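Local atomic coordinates of sporozoite microneme protein essential for cell traversal (Plasmodium berghei, PDB entry 4U5A), a protein that is needed by Plasmodium sporozoites for host cell traversal, probably acting after release from the micronemes. Residues S111-Q114 against I115-N119; F181-N184 against L185-I189. All coordinates share one frame; numbering follows the deposited sequence.

Interaction 1 of 2, residues S111-Q114 against I115-N119; sequences SLIQ and INELN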
# COMPACT_ATOMS: atom_id res chain seq x y z
N SER A 111 6.37 -2.89 1.98
CA SER A 111 7.59 -2.22 1.56
C SER A 111 7.28 -0.79 1.10
O SER A 111 7.94 0.19 1.51
CB SER A 111 8.27 -3.01 0.43
OG SER A 111 9.47 -2.40 -0.01
N LEU A 112 6.24 -0.68 0.28
CA LEU A 112 5.76 0.59 -0.23
C LEU A 112 5.38 1.54 0.91
O LEU A 112 5.66 2.75 0.86
CB LEU A 112 4.56 0.35 -1.15
CG LEU A 112 4.54 1.07 -2.50
CD1 LEU A 112 5.87 0.92 -3.22
CD2 LEU A 112 3.42 0.52 -3.36
N ILE A 113 4.75 0.98 1.93
CA ILE A 113 4.36 1.74 3.11
C ILE A 113 5.59 2.30 3.81
O ILE A 113 5.61 3.47 4.17
CB ILE A 113 3.55 0.89 4.12
CG1 ILE A 113 2.13 0.65 3.61
CG2 ILE A 113 3.48 1.57 5.48
CD1 ILE A 113 1.26 -0.14 4.57
N GLN A 114 6.63 1.48 3.97
CA GLN A 114 7.86 1.98 4.58
C GLN A 114 8.45 3.16 3.81
O GLN A 114 8.75 4.24 4.37
CB GLN A 114 8.90 0.85 4.68
CG GLN A 114 8.52 -0.24 5.65
CD GLN A 114 8.05 0.29 6.99
OE1 GLN A 114 8.74 1.09 7.63
NE2 GLN A 114 6.87 -0.13 7.41
N ILE A 115 8.61 2.93 2.50
CA ILE A 115 9.10 3.97 1.59
C ILE A 115 8.35 5.29 1.79
O ILE A 115 8.96 6.36 1.94
CB ILE A 115 8.99 3.50 0.12
CG1 ILE A 115 9.94 2.32 -0.13
CG2 ILE A 115 9.29 4.66 -0.83
CD1 ILE A 115 9.98 1.87 -1.57
N ASN A 116 7.02 5.22 1.80
CA ASN A 116 6.22 6.44 1.93
C ASN A 116 6.10 6.95 3.37
O ASN A 116 5.57 8.03 3.60
CB ASN A 116 4.84 6.23 1.32
CG ASN A 116 4.87 6.24 -0.20
OD1 ASN A 116 4.70 7.29 -0.83
ND2 ASN A 116 5.13 5.09 -0.79
N GLU A 117 6.59 6.17 4.33
CA GLU A 117 6.72 6.65 5.70
C GLU A 117 7.89 7.61 5.72
O GLU A 117 7.80 8.73 6.26
CB GLU A 117 6.95 5.51 6.68
CG GLU A 117 5.73 4.67 7.02
CD GLU A 117 5.96 3.76 8.22
OE1 GLU A 117 7.03 3.87 8.85
OE2 GLU A 117 5.07 2.94 8.52
N LEU A 118 8.99 7.19 5.11
CA LEU A 118 10.14 8.09 4.99
C LEU A 118 9.78 9.31 4.13
O LEU A 118 10.19 10.44 4.44
CB LEU A 118 11.35 7.36 4.43
CG LEU A 118 12.64 8.18 4.35
CD1 LEU A 118 13.03 8.67 5.73
CD2 LEU A 118 13.78 7.36 3.75
N ASN A 119 9.00 9.09 3.07
CA ASN A 119 8.51 10.19 2.24
C ASN A 119 7.63 11.18 3.02
O ASN A 119 7.74 12.40 2.84
CB ASN A 119 7.72 9.65 1.04
CG ASN A 119 8.62 9.17 -0.10
OD1 ASN A 119 9.75 9.64 -0.26
ND2 ASN A 119 8.11 8.24 -0.90
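Asn116 folds its side-chain amide back over the preceding turn of its own helix and donates ND2 to Leu112 O at 2.9 Å. The bond is nearly straight, 175° at the hydrogen, and the carbonyl oxygen lies almost in the plane of the Asn116 amide. Leu112 O also takes the ordinary helical bond from Asn116 N, 3.0 Å away, so one residue grips this oxygen twice, its two nitrogens arriving from opposite faces of the carbonyl plane. With CG beside the backbone N (chi1 -75°), the amide is turned back toward the earlier turn. Since Asn116 is buried, the bond gives one of its amide hydrogens an acceptor without help from another helix.

The neighbouring backbone bonds are mostly i to i+4. Ile115 N bonds Ser111 O at 3.0 Å and Leu118 N bonds Gln114 O at 3.1 Å. Glu117 N, however, is shared: its bond to Ile113 O is weak and bent, while Gln114 O accepts it at 2.9 Å from well above the carbonyl plane. This adds a 3-10-like i to i+3 bond to the alpha-helical pattern. The side chains of Gln114 and Glu117 run side by side in the same direction, amide and carboxylate turned 64° apart, and Glu117 OE2 rests against Ile113 CG2 at 3.7 Å.

This part of helix 88-126 is wedged between two other helices of the bundle: Leu112 and Asn116 pack on Phe181 of helix 167-197, whereas Ile113 meets Thr28 and Thr31, and Glu117 meets Leu35, on helix 10-39.

Interaction 2 of 2, residues F181-N184 against L185-I189; sequences FIKN and LTDLI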
# COMPACT_ATOMS: atom_id res chain seq x y z
N PHE A 181 4.40 6.92 -6.27
CA PHE A 181 3.64 6.06 -5.37
C PHE A 181 2.52 5.37 -6.14
O PHE A 181 2.39 4.15 -6.10
CB PHE A 181 3.06 6.86 -4.21
CG PHE A 181 2.43 6.02 -3.14
CD1 PHE A 181 2.81 4.70 -2.94
CD2 PHE A 181 1.42 6.54 -2.34
CE1 PHE A 181 2.23 3.93 -1.96
CE2 PHE A 181 0.83 5.78 -1.35
CZ PHE A 181 1.23 4.47 -1.16
N ILE A 182 1.73 6.17 -6.85
CA ILE A 182 0.62 5.66 -7.63
C ILE A 182 1.11 4.77 -8.77
O ILE A 182 0.45 3.79 -9.12
CB ILE A 182 -0.22 6.82 -8.22
CG1 ILE A 182 -0.64 7.78 -7.11
CG2 ILE A 182 -1.46 6.29 -8.93
CD1 ILE A 182 -1.45 7.13 -5.99
N LYS A 183 2.28 5.08 -9.31
CA LYS A 183 2.86 4.28 -10.38
C LYS A 183 3.21 2.89 -9.84
O LYS A 183 2.97 1.88 -10.50
CB LYS A 183 4.09 4.97 -10.97
CG LYS A 183 4.62 4.32 -12.24
CD LYS A 183 6.14 4.21 -12.25
CE LYS A 183 6.60 3.45 -13.49
NZ LYS A 183 8.08 3.35 -13.58
N ASN A 184 3.77 2.84 -8.63
CA ASN A 184 4.12 1.57 -8.00
C ASN A 184 2.89 0.73 -7.69
O ASN A 184 2.92 -0.50 -7.80
CB ASN A 184 4.92 1.81 -6.71
CG ASN A 184 6.38 2.10 -6.97
OD1 ASN A 184 6.98 1.56 -7.89
ND2 ASN A 184 6.96 2.97 -6.15
N LEU A 185 1.80 1.39 -7.31
CA LEU A 185 0.53 0.71 -7.05
C LEU A 185 -0.08 0.18 -8.34
O LEU A 185 -0.72 -0.87 -8.36
CB LEU A 185 -0.45 1.64 -6.33
CG LEU A 185 -0.10 2.04 -4.89
CD1 LEU A 185 -1.07 3.08 -4.36
CD2 LEU A 185 -0.11 0.81 -4.00
N THR A 186 0.14 0.92 -9.42
CA THR A 186 -0.40 0.56 -10.73
C THR A 186 0.31 -0.66 -11.31
O THR A 186 -0.33 -1.55 -11.88
CB THR A 186 -0.29 1.74 -11.71
OG1 THR A 186 -1.11 2.81 -11.24
CG2 THR A 186 -0.75 1.34 -13.10
N ASP A 187 1.62 -0.71 -11.15
CA ASP A 187 2.42 -1.83 -11.63
C ASP A 187 2.22 -3.07 -10.77
O ASP A 187 2.38 -4.20 -11.24
CB ASP A 187 3.90 -1.44 -11.69
CG ASP A 187 4.16 -0.33 -12.69
OD1 ASP A 187 3.26 -0.02 -13.50
OD2 ASP A 187 5.27 0.24 -12.67
N LEU A 188 1.87 -2.86 -9.50
CA LEU A 188 1.59 -3.95 -8.58
C LEU A 188 0.31 -4.66 -9.00
O LEU A 188 0.22 -5.89 -8.96
CB LEU A 188 1.47 -3.43 -7.15
CG LEU A 188 1.53 -4.47 -6.03
CD1 LEU A 188 2.73 -5.38 -6.19
CD2 LEU A 188 1.58 -3.77 -4.68
N ILE A 189 -0.67 -3.87 -9.41
CA ILE A 189 -1.92 -4.39 -9.95
C ILE A 189 -1.62 -5.20 -11.20
O ILE A 189 -2.24 -6.24 -11.45
CB ILE A 189 -2.92 -3.25 -10.27
CG1 ILE A 189 -3.46 -2.64 -8.97
CG2 ILE A 189 -4.06 -3.74 -11.15
CD1 ILE A 189 -4.39 -1.46 -9.19
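Four successive i to i+4 backbone bonds run through this stretch of helix 167-197, from Leu185 N to Phe181 O, 3.1 Å apart, through to Leu188 N and Asn184 O. On its buried side Leu185 sends CD1 over one face of the Phe181 ring, 4.2 Å from the centroid and 14° off the ring normal, a CH-pi contact shifted toward the rim. Phe181 holds CG anti to its own N (chi1 -172°), which swings the ring beside the carbonyl carbon and forward along the helix to Leu185. The same methyl, Leu185 CD1, comes within 4.4 Å of Ile182 CD1, so it touches two apolar side chains of the preceding turn.

Such spacing of apolar groups by three and four residues makes the inward stripe of an amphipathic helix in a four-helix bundle, and here Leu185 packs on Leu112, and Leu188 on Lys108, of helix 88-126. Ile182 turns instead to Pro61 of helix 59-84.

On the polar side Thr186 folds back on the main chain. Its OG1, beside its own N (chi1 -65°), donates to Ile182 O at 2.8 Å; that oxygen also accepts Thr186 N, the two donors coming from opposite faces of its plane. OG1 has a further, weak hydrogen bond with Lys64 NZ from helix 59-84. Lys183 and Asp187 meet side chain to side chain, passing at an angle, with the aliphatic CE of Lys183 at 3.6 Å from Asp187 OD2. Their charged ends, Lys183 NZ and Asp187 OD2, remain 4.3 Å apart, beyond salt-bridge distance, though their opposite charges may still attract weakly.

Overall arrangement
Interactions 1 and 2 are short helical stretches on two neighbouring helices of the bundle, 88-126 and 167-197, and their centres lie about 13 Å apart. They meet directly: Leu112 CG is 3.7 Å from Phe181 CE1, and Leu112 CD2 is 3.6 Å from Leu185 CD2. Both are partly buried, interaction 2 more so, while interaction 1 has more of its residues at the surface. Interaction 2 brings an aromatic and aliphatic cluster to this interface, whereas interaction 1 brings chiefly Leu112 and the buried Asn116. In each, a side-chain donor doubles a backbone bond within its own helix. The remaining faces diverge, 111-119 also packing on helix 10-39 and 181-189 on helix 59-84, so together they connect all four long helices.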